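Local structure of putative methylase (Clostridium difficile, 3LDU) at residues A[75-80]-A[116-121]; A[105-110]-A[150-155]; A[166-171]-A[180-185]. The protein probably methylates guanine bases of ribosomal RNA, and is found here with GTP bound in its methyltransferase domain. All blocks are in the same frame, centred on the assembly; numbering follows the deposited sequence.

Contact 1: residues A[75-80]-A[116-121]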
# COMPACT_ATOMS: atom_id res chain seq x y z
N ASP A 75 -22.55 -26.62 1.74
CA ASP A 75 -22.14 -27.94 1.27
C ASP A 75 -21.18 -27.82 0.07
O ASP A 75 -20.15 -28.50 0.01
CB ASP A 75 -23.35 -28.80 0.91
CG ASP A 75 -24.19 -29.16 2.13
OD1 ASP A 75 -23.62 -29.31 3.23
OD2 ASP A 75 -25.43 -29.31 1.99
N GLU A 76 -21.51 -26.95 -0.88
CA GLU A 76 -20.66 -26.76 -2.05
C GLU A 76 -19.30 -26.15 -1.65
O GLU A 76 -18.26 -26.55 -2.16
CB GLU A 76 -21.37 -25.91 -3.10
CG GLU A 76 -20.67 -25.88 -4.45
CD GLU A 76 -21.46 -25.14 -5.53
OE1 GLU A 76 -21.11 -25.32 -6.72
OE2 GLU A 76 -22.41 -24.40 -5.19
N LEU A 77 -19.33 -25.16 -0.76
CA LEU A 77 -18.10 -24.56 -0.23
C LEU A 77 -17.21 -25.63 0.43
O LEU A 77 -16.01 -25.71 0.17
CB LEU A 77 -18.43 -23.45 0.78
CG LEU A 77 -17.25 -22.84 1.57
CD1 LEU A 77 -16.31 -22.13 0.61
CD2 LEU A 77 -17.74 -21.86 2.63
N PHE A 78 -17.82 -26.46 1.27
CA PHE A 78 -17.09 -27.55 1.93
C PHE A 78 -16.50 -28.55 0.94
O PHE A 78 -15.30 -28.83 0.97
CB PHE A 78 -17.99 -28.29 2.93
CG PHE A 78 -17.30 -29.44 3.61
CD1 PHE A 78 -16.41 -29.21 4.64
CD2 PHE A 78 -17.54 -30.74 3.20
CE1 PHE A 78 -15.76 -30.26 5.26
CE2 PHE A 78 -16.89 -31.80 3.82
CZ PHE A 78 -16.00 -31.56 4.86
N GLU A 79 -17.33 -29.09 0.05
CA GLU A 79 -16.84 -30.08 -0.91
C GLU A 79 -15.71 -29.54 -1.78
O GLU A 79 -14.71 -30.23 -2.01
CB GLU A 79 -17.98 -30.63 -1.76
CG GLU A 79 -18.95 -31.51 -0.98
CD GLU A 79 -18.30 -32.81 -0.48
OE1 GLU A 79 -17.44 -33.36 -1.20
OE2 GLU A 79 -18.65 -33.28 0.63
N ASN A 80 -15.84 -28.31 -2.27
CA ASN A 80 -14.81 -27.74 -3.13
C ASN A 80 -13.51 -27.44 -2.38
O ASN A 80 -12.42 -27.57 -2.93
CB ASN A 80 -15.32 -26.50 -3.86
CG ASN A 80 -16.40 -26.83 -4.87
OD1 ASN A 80 -16.49 -27.96 -5.34
ND2 ASN A 80 -17.23 -25.86 -5.20
N ALA A 116 -15.61 -21.15 9.39
CA ALA A 116 -15.70 -22.44 10.08
C ALA A 116 -15.74 -23.59 9.08
O ALA A 116 -15.09 -24.60 9.29
CB ALA A 116 -16.93 -22.50 10.97
N ILE A 117 -16.52 -23.43 8.01
CA ILE A 117 -16.66 -24.49 7.02
C ILE A 117 -15.34 -24.74 6.28
O ILE A 117 -14.95 -25.89 6.05
CB ILE A 117 -17.80 -24.19 6.01
CG1 ILE A 117 -19.17 -24.33 6.69
CG2 ILE A 117 -17.71 -25.11 4.79
CD1 ILE A 117 -19.62 -25.79 6.89
N VAL A 118 -14.64 -23.66 5.93
CA VAL A 118 -13.34 -23.80 5.29
C VAL A 118 -12.35 -24.48 6.24
O VAL A 118 -11.60 -25.36 5.83
CB VAL A 118 -12.80 -22.43 4.77
CG1 VAL A 118 -11.32 -22.51 4.43
CG2 VAL A 118 -13.59 -22.00 3.53
N LYS A 119 -12.35 -24.08 7.51
CA LYS A 119 -11.51 -24.75 8.52
C LYS A 119 -11.78 -26.25 8.52
O LYS A 119 -10.87 -27.07 8.43
CB LYS A 119 -11.77 -24.16 9.91
CG LYS A 119 -10.90 -24.77 11.01
CD LYS A 119 -9.42 -24.44 10.81
CE LYS A 119 -8.57 -25.04 11.94
NZ LYS A 119 -7.15 -24.53 11.94
N LYS A 120 -13.05 -26.62 8.62
CA LYS A 120 -13.42 -28.04 8.67
C LYS A 120 -12.94 -28.78 7.42
O LYS A 120 -12.40 -29.90 7.52
CB LYS A 120 -14.94 -28.18 8.83
CG LYS A 120 -15.44 -29.62 8.99
CD LYS A 120 -16.92 -29.60 9.38
CE LYS A 120 -17.76 -30.53 8.53
NZ LYS A 120 -19.18 -30.05 8.45
N ALA A 121 -13.13 -28.18 6.25
CA ALA A 121 -12.71 -28.79 4.98
C ALA A 121 -11.21 -29.04 4.93
O ALA A 121 -10.75 -30.11 4.52
CB ALA A 121 -13.14 -27.93 3.80
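Lys120 NZ sits over the face of the Phe78 ring, 4.9 Å from the ring centroid and 20° off its normal, and this cation-pi pair is the polar element of a contact that has no hydrogen bond from one helix to the other. The lysine reaches that place by running across the ring at about a right angle: its stem starts out anti to the backbone N and then bends at chi3, so that both CG and CE touch Phe78 CE1 on the way, Lys120 CG at 3.8 Å. Asp75 carries an opposite charge that is not in contact with Lys120 NZ, and any effect on it is probably weak. Phe78 swings its ring across to the neighbouring helix because CG is anti to the backbone N (chi1 179°). There Phe78 CE1 comes to 3.4 Å from Ala121 CA, and Phe78 CD1 to 3.6 Å from Ala121 CB, a close approach that the small alanine permits. The carbonyl oxygen of Ile117 lies at the ring edge, near its plane. At the root of the same side chain, Ile117 CG2 presses on Phe78 CB at 3.7 Å. Ile117 CG2 also meets Leu77 CD2 at 3.9 Å, whereas the other leucine branch, Leu77 CD1, crosses Val118 CG2 at 4.0 Å. Beyond this layer, Leu77 rests on Phe69 of strand 63-70 and Val118 on Ile98 of strand 98-104. The two helix segments run in the same general direction, with axes 8.7 Å apart at closest and a crossing angle of -32°. Two helices lying side by side on one face of a mixed sheet form the alpha/beta layering of the THUMP domain, and this contact is the seam between them.

Contact 2: residues A[105-110]-A[150-155]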
# COMPACT_ATOMS: atom_id res chain seq x y z
N LYS A 105 -22.07 -9.50 -2.23
CA LYS A 105 -23.08 -9.89 -3.22
C LYS A 105 -23.14 -11.40 -3.45
O LYS A 105 -23.21 -11.85 -4.60
CB LYS A 105 -22.82 -9.20 -4.56
CG LYS A 105 -22.85 -7.68 -4.50
CD LYS A 105 -22.48 -7.10 -5.85
CE LYS A 105 -22.72 -5.58 -5.89
NZ LYS A 105 -21.58 -4.80 -5.34
N SER A 106 -23.12 -12.16 -2.36
CA SER A 106 -23.04 -13.61 -2.45
C SER A 106 -24.00 -14.25 -1.46
O SER A 106 -24.24 -13.72 -0.37
CB SER A 106 -21.61 -14.08 -2.13
OG SER A 106 -20.67 -13.51 -3.02
N LYS A 107 -24.52 -15.41 -1.84
CA LYS A 107 -25.44 -16.17 -1.00
C LYS A 107 -24.81 -16.55 0.35
O LYS A 107 -25.49 -16.53 1.38
CB LYS A 107 -25.94 -17.40 -1.75
CG LYS A 107 -26.71 -17.07 -3.03
CD LYS A 107 -26.91 -18.28 -3.93
CE LYS A 107 -28.22 -19.03 -3.66
NZ LYS A 107 -28.25 -19.74 -2.36
N LEU A 108 -23.52 -16.88 0.35
CA LEU A 108 -22.82 -17.21 1.59
C LEU A 108 -22.29 -15.94 2.26
O LEU A 108 -21.08 -15.68 2.27
CB LEU A 108 -21.68 -18.18 1.31
CG LEU A 108 -22.07 -19.46 0.56
CD1 LEU A 108 -20.84 -20.33 0.35
CD2 LEU A 108 -23.16 -20.22 1.32
N TYR A 109 -23.21 -15.15 2.82
CA TYR A 109 -22.86 -13.83 3.35
C TYR A 109 -22.36 -13.87 4.79
O TYR A 109 -21.74 -12.92 5.26
CB TYR A 109 -24.07 -12.90 3.27
CG TYR A 109 -25.28 -13.41 4.00
CD1 TYR A 109 -25.42 -13.23 5.37
CD2 TYR A 109 -26.28 -14.09 3.33
CE1 TYR A 109 -26.52 -13.70 6.05
CE2 TYR A 109 -27.39 -14.57 4.00
CZ TYR A 109 -27.50 -14.37 5.35
OH TYR A 109 -28.61 -14.84 6.02
N SER A 110 -22.62 -14.96 5.50
CA SER A 110 -22.17 -15.04 6.88
C SER A 110 -20.70 -15.45 6.97
O SER A 110 -20.38 -16.65 6.93
CB SER A 110 -23.02 -16.02 7.67
OG SER A 110 -22.58 -16.03 9.02
N HIS A 150 -17.17 -13.21 -4.02
CA HIS A 150 -17.77 -12.10 -4.73
C HIS A 150 -18.70 -12.66 -5.79
O HIS A 150 -18.28 -13.45 -6.63
CB HIS A 150 -16.69 -11.22 -5.36
CG HIS A 150 -17.23 -10.07 -6.14
ND1 HIS A 150 -17.66 -8.90 -5.55
CD2 HIS A 150 -17.45 -9.92 -7.46
CE1 HIS A 150 -18.10 -8.08 -6.48
NE2 HIS A 150 -17.98 -8.67 -7.65
N LYS A 151 -19.97 -12.30 -5.70
CA LYS A 151 -20.98 -12.84 -6.60
C LYS A 151 -20.87 -14.36 -6.71
O LYS A 151 -20.93 -14.93 -7.80
CB LYS A 151 -20.86 -12.19 -7.98
CG LYS A 151 -21.18 -10.69 -7.94
CD LYS A 151 -21.18 -10.06 -9.32
CE LYS A 151 -21.22 -8.53 -9.20
NZ LYS A 151 -21.20 -7.86 -10.54
N ASP A 152 -20.69 -15.00 -5.55
CA ASP A 152 -20.64 -16.46 -5.43
C ASP A 152 -19.35 -17.13 -5.93
O ASP A 152 -19.24 -18.35 -5.89
CB ASP A 152 -21.86 -17.11 -6.09
CG ASP A 152 -23.16 -16.60 -5.51
OD1 ASP A 152 -23.21 -16.37 -4.29
OD2 ASP A 152 -24.13 -16.44 -6.28
N LYS A 153 -18.38 -16.34 -6.38
CA LYS A 153 -17.09 -16.90 -6.76
C LYS A 153 -16.17 -16.82 -5.55
O LYS A 153 -15.92 -15.74 -5.02
CB LYS A 153 -16.47 -16.14 -7.94
CG LYS A 153 -17.42 -15.92 -9.13
CD LYS A 153 -16.98 -14.72 -10.00
CE LYS A 153 -17.55 -13.38 -9.49
NZ LYS A 153 -16.52 -12.34 -9.09
N VAL A 154 -15.69 -17.97 -5.10
CA VAL A 154 -14.85 -18.04 -3.91
C VAL A 154 -13.40 -18.07 -4.34
O VAL A 154 -13.02 -18.83 -5.23
CB VAL A 154 -15.14 -19.34 -3.14
CG1 VAL A 154 -14.23 -19.46 -1.91
CG2 VAL A 154 -16.63 -19.41 -2.74
N THR A 155 -12.58 -17.23 -3.73
CA THR A 155 -11.15 -17.31 -3.93
C THR A 155 -10.53 -17.63 -2.58
O THR A 155 -10.78 -16.95 -1.60
CB THR A 155 -10.56 -16.00 -4.45
OG1 THR A 155 -11.06 -15.74 -5.77
CG2 THR A 155 -9.04 -16.10 -4.52
O HOH W 1 -22.00 -17.54 -2.23
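The carboxylate of Asp152 has the stem of Lys107 slanting past it, CG and CD together, while the peptide N of Lys107 comes at the end of OD1. A second flat group, the His150 ring, has Lys151 CG over one face, near the rim. Both belong to the hairpin between strands 145-150 and 153-159 of the THUMP domain, closed by a type I' turn from His150 to Lys153, and the loop leading from strand 98-104 to helix 111-129 docks against that turn.

Asp152 does most of the joining. Asp152 OD1 accepts from Lys107 N at 2.9 Å, nearly along the C-O axis, and also accepts a hydrogen bond from a water, 2.7 Å from Asp152 OD1. The water in turn accepts from Leu108 N at 3.1 Å, so one carboxylate oxygen serves two successive amides of the loop, Lys107 N directly and Leu108 N through the water; Leu108 is the centre of an inverse gamma turn. The other oxygen, OD2, forms a salt bridge with Lys72, whose carbonyl receives Lys107 NZ. Both carboxylate oxygens are thus bonded, OD1 to the loop and the water, OD2 to Lys72.

In return the turn donates a bond. Asp152 N reaches Ser106 OG at 2.9 Å and 169°, almost straight. With chi1 at -59° the hydroxyl lies beside its own backbone N, and it is also hydrogen-bonded to Ile104 O, so it works as donor and acceptor at once.

Toward solvent, Lys105 and Lys151 lie side by side, pointing the same way. Their stems touch, Lys105 CD to Lys151 CE at 3.9 Å, but the like-charged ammonium groups stay 6.0 Å apart, Lys105 NZ to Lys151 NZ. At the base of the pair, Lys151 CA points its hydrogen at Lys105 O, a CA-H...O contact of 3.2 Å.

Contact 3: residues A[166-171]-A[180-185]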
# COMPACT_ATOMS: atom_id res chain seq x y z
N HIS A 166 1.58 -1.73 4.52
CA HIS A 166 1.77 -0.30 4.73
C HIS A 166 2.63 -0.03 5.96
O HIS A 166 3.19 1.06 6.11
CB HIS A 166 0.43 0.46 4.80
CG HIS A 166 -0.33 0.23 6.07
ND1 HIS A 166 -0.17 1.02 7.18
CD2 HIS A 166 -1.29 -0.68 6.38
CE1 HIS A 166 -0.98 0.59 8.14
NE2 HIS A 166 -1.66 -0.43 7.68
N LYS A 167 2.75 -1.03 6.84
CA LYS A 167 3.60 -0.88 8.00
C LYS A 167 5.02 -1.23 7.59
O LYS A 167 5.43 -2.40 7.67
CB LYS A 167 3.11 -1.77 9.14
CG LYS A 167 1.65 -1.52 9.50
CD LYS A 167 1.20 -2.33 10.69
CE LYS A 167 -0.22 -1.94 11.08
NZ LYS A 167 -0.60 -2.48 12.42
N ARG A 168 5.77 -0.24 7.11
CA ARG A 168 7.16 -0.46 6.69
C ARG A 168 8.04 -0.69 7.91
O ARG A 168 9.08 -1.35 7.82
CB ARG A 168 7.72 0.72 5.89
CG ARG A 168 7.45 0.73 4.38
CD ARG A 168 6.04 1.10 4.13
NE ARG A 168 5.78 1.76 2.85
CZ ARG A 168 5.10 1.20 1.85
NH1 ARG A 168 4.85 1.90 0.75
NH2 ARG A 168 4.66 -0.06 1.96
N GLY A 169 7.62 -0.14 9.05
CA GLY A 169 8.40 -0.24 10.27
C GLY A 169 8.81 1.11 10.82
O GLY A 169 9.34 1.20 11.92
N TYR A 170 8.57 2.18 10.07
CA TYR A 170 9.01 3.50 10.51
C TYR A 170 7.92 4.35 11.15
O TYR A 170 8.23 5.40 11.72
CB TYR A 170 9.66 4.28 9.36
CG TYR A 170 8.71 4.71 8.25
CD1 TYR A 170 8.75 4.11 6.99
CD2 TYR A 170 7.80 5.74 8.45
CE1 TYR A 170 7.89 4.52 5.96
CE2 TYR A 170 6.94 6.17 7.43
CZ TYR A 170 6.99 5.55 6.19
OH TYR A 170 6.15 5.98 5.19
N ARG A 171 6.67 3.92 11.06
CA ARG A 171 5.57 4.71 11.60
C ARG A 171 5.47 4.56 13.11
O ARG A 171 5.12 3.50 13.62
CB ARG A 171 4.23 4.38 10.94
CG ARG A 171 3.08 5.29 11.39
CD ARG A 171 2.87 6.52 10.47
NE ARG A 171 2.11 6.17 9.27
CZ ARG A 171 0.87 5.68 9.27
NH1 ARG A 171 0.26 5.40 8.13
NH2 ARG A 171 0.23 5.46 10.42
N ARG A 180 -2.03 6.89 4.87
CA ARG A 180 -1.50 5.52 4.77
C ARG A 180 -0.25 5.50 3.88
O ARG A 180 -0.20 6.19 2.86
CB ARG A 180 -2.58 4.63 4.16
CG ARG A 180 -2.39 3.17 4.42
CD ARG A 180 -3.63 2.41 3.95
NE ARG A 180 -3.63 1.02 4.38
CZ ARG A 180 -4.33 0.55 5.41
NH1 ARG A 180 -5.10 1.37 6.13
NH2 ARG A 180 -4.27 -0.74 5.71
N GLU A 181 0.77 4.71 4.27
CA GLU A 181 2.04 4.67 3.52
C GLU A 181 1.86 4.25 2.05
O GLU A 181 2.54 4.77 1.15
CB GLU A 181 3.04 3.73 4.21
CG GLU A 181 3.52 4.20 5.58
CD GLU A 181 2.64 3.73 6.74
OE1 GLU A 181 1.41 3.57 6.56
OE2 GLU A 181 3.20 3.52 7.84
N THR A 182 0.98 3.28 1.80
CA THR A 182 0.74 2.80 0.44
C THR A 182 0.09 3.89 -0.42
O THR A 182 0.45 4.08 -1.58
CB THR A 182 -0.18 1.58 0.45
OG1 THR A 182 -1.29 1.84 1.31
CG2 THR A 182 0.59 0.35 0.96
N LEU A 183 -0.87 4.59 0.16
CA LEU A 183 -1.51 5.70 -0.53
C LEU A 183 -0.48 6.78 -0.86
O LEU A 183 -0.43 7.29 -1.98
CB LEU A 183 -2.64 6.28 0.31
CG LEU A 183 -3.38 7.49 -0.26
CD1 LEU A 183 -3.96 7.16 -1.62
CD2 LEU A 183 -4.48 7.92 0.69
N ALA A 184 0.35 7.12 0.12
CA ALA A 184 1.39 8.12 -0.08
C ALA A 184 2.33 7.75 -1.23
O ALA A 184 2.65 8.57 -2.07
CB ALA A 184 2.19 8.35 1.22
N ALA A 185 2.79 6.50 -1.27
CA ALA A 185 3.62 6.09 -2.40
C ALA A 185 2.87 6.25 -3.72
O ALA A 185 3.45 6.65 -4.72
CB ALA A 185 4.08 4.63 -2.22
O HOH W 2 5.67 2.73 8.04
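Glu181, a buried carboxylate in the first turn of helix 181-189, receives the N-H of His166 from above its plane: His166 ND1 to Glu181 OE1 is 3.1 Å, 41° out of the carboxylate plane, although OE1 lies close to the plane of the imidazole. Within the Rossmann-like methyltransferase domain, the loop 166-171 folds over the start of this helix. The same Glu181 OE1 forms a salt bridge with Arg171 NH1 at 2.7 Å. Arg171 is poorly ordered, but as modelled the two planes are 21° apart, with Glu181 OE2 over the guanidinium face. The Arg171 side chain comes about 6 Å from GTP, nearest atoms, which puts this cluster beside the nucleotide pocket.

Arg180, extended from CG to NE, crosses His166 at about a right angle. Its CG lies over a face of the imidazole, while His166 CD2 sits over the guanidinium face, 3.1 Å from Arg180 NH2, the planes 51° apart. Arg180 NE is held by Glu60, which also binds Thr182 and so ties the helix start to the N-terminal part of the chain. Arg168 slides past Glu181 in the opposite direction; its NE, 3.6 Å from Glu181 CB, forms a salt bridge with Glu212, also the partner of Tyr170 OH.

Glu181 OE2 accepts from a water at 2.6 Å; that water accepts from Arg168 N and lies over the centre of the Tyr170 ring.

Contacts 1 and 2 belong to the same THUMP domain and touch: Leu77 CB meets Leu108 CD1 at 4.0 Å, and Leu77 CD1 meets Val154 CG1 at 4.2 Å. Helix 111-129, half of contact 1, follows directly on the loop of contact 2. Contact 1, partly buried, joins helices through hydrocarbon and one cation-pi pair; contact 2, at the surface, joins loop to hairpin through backbone amides, a carboxylate and a water. Contact 3 stands apart, its centre about 31 Å from that of contact 2, in the methyltransferase domain. Partly buried too, it is largely polar: one buried glutamate takes a salt bridge from Arg171 and bonds from His166 and a water, while the other arginines pair with further glutamates.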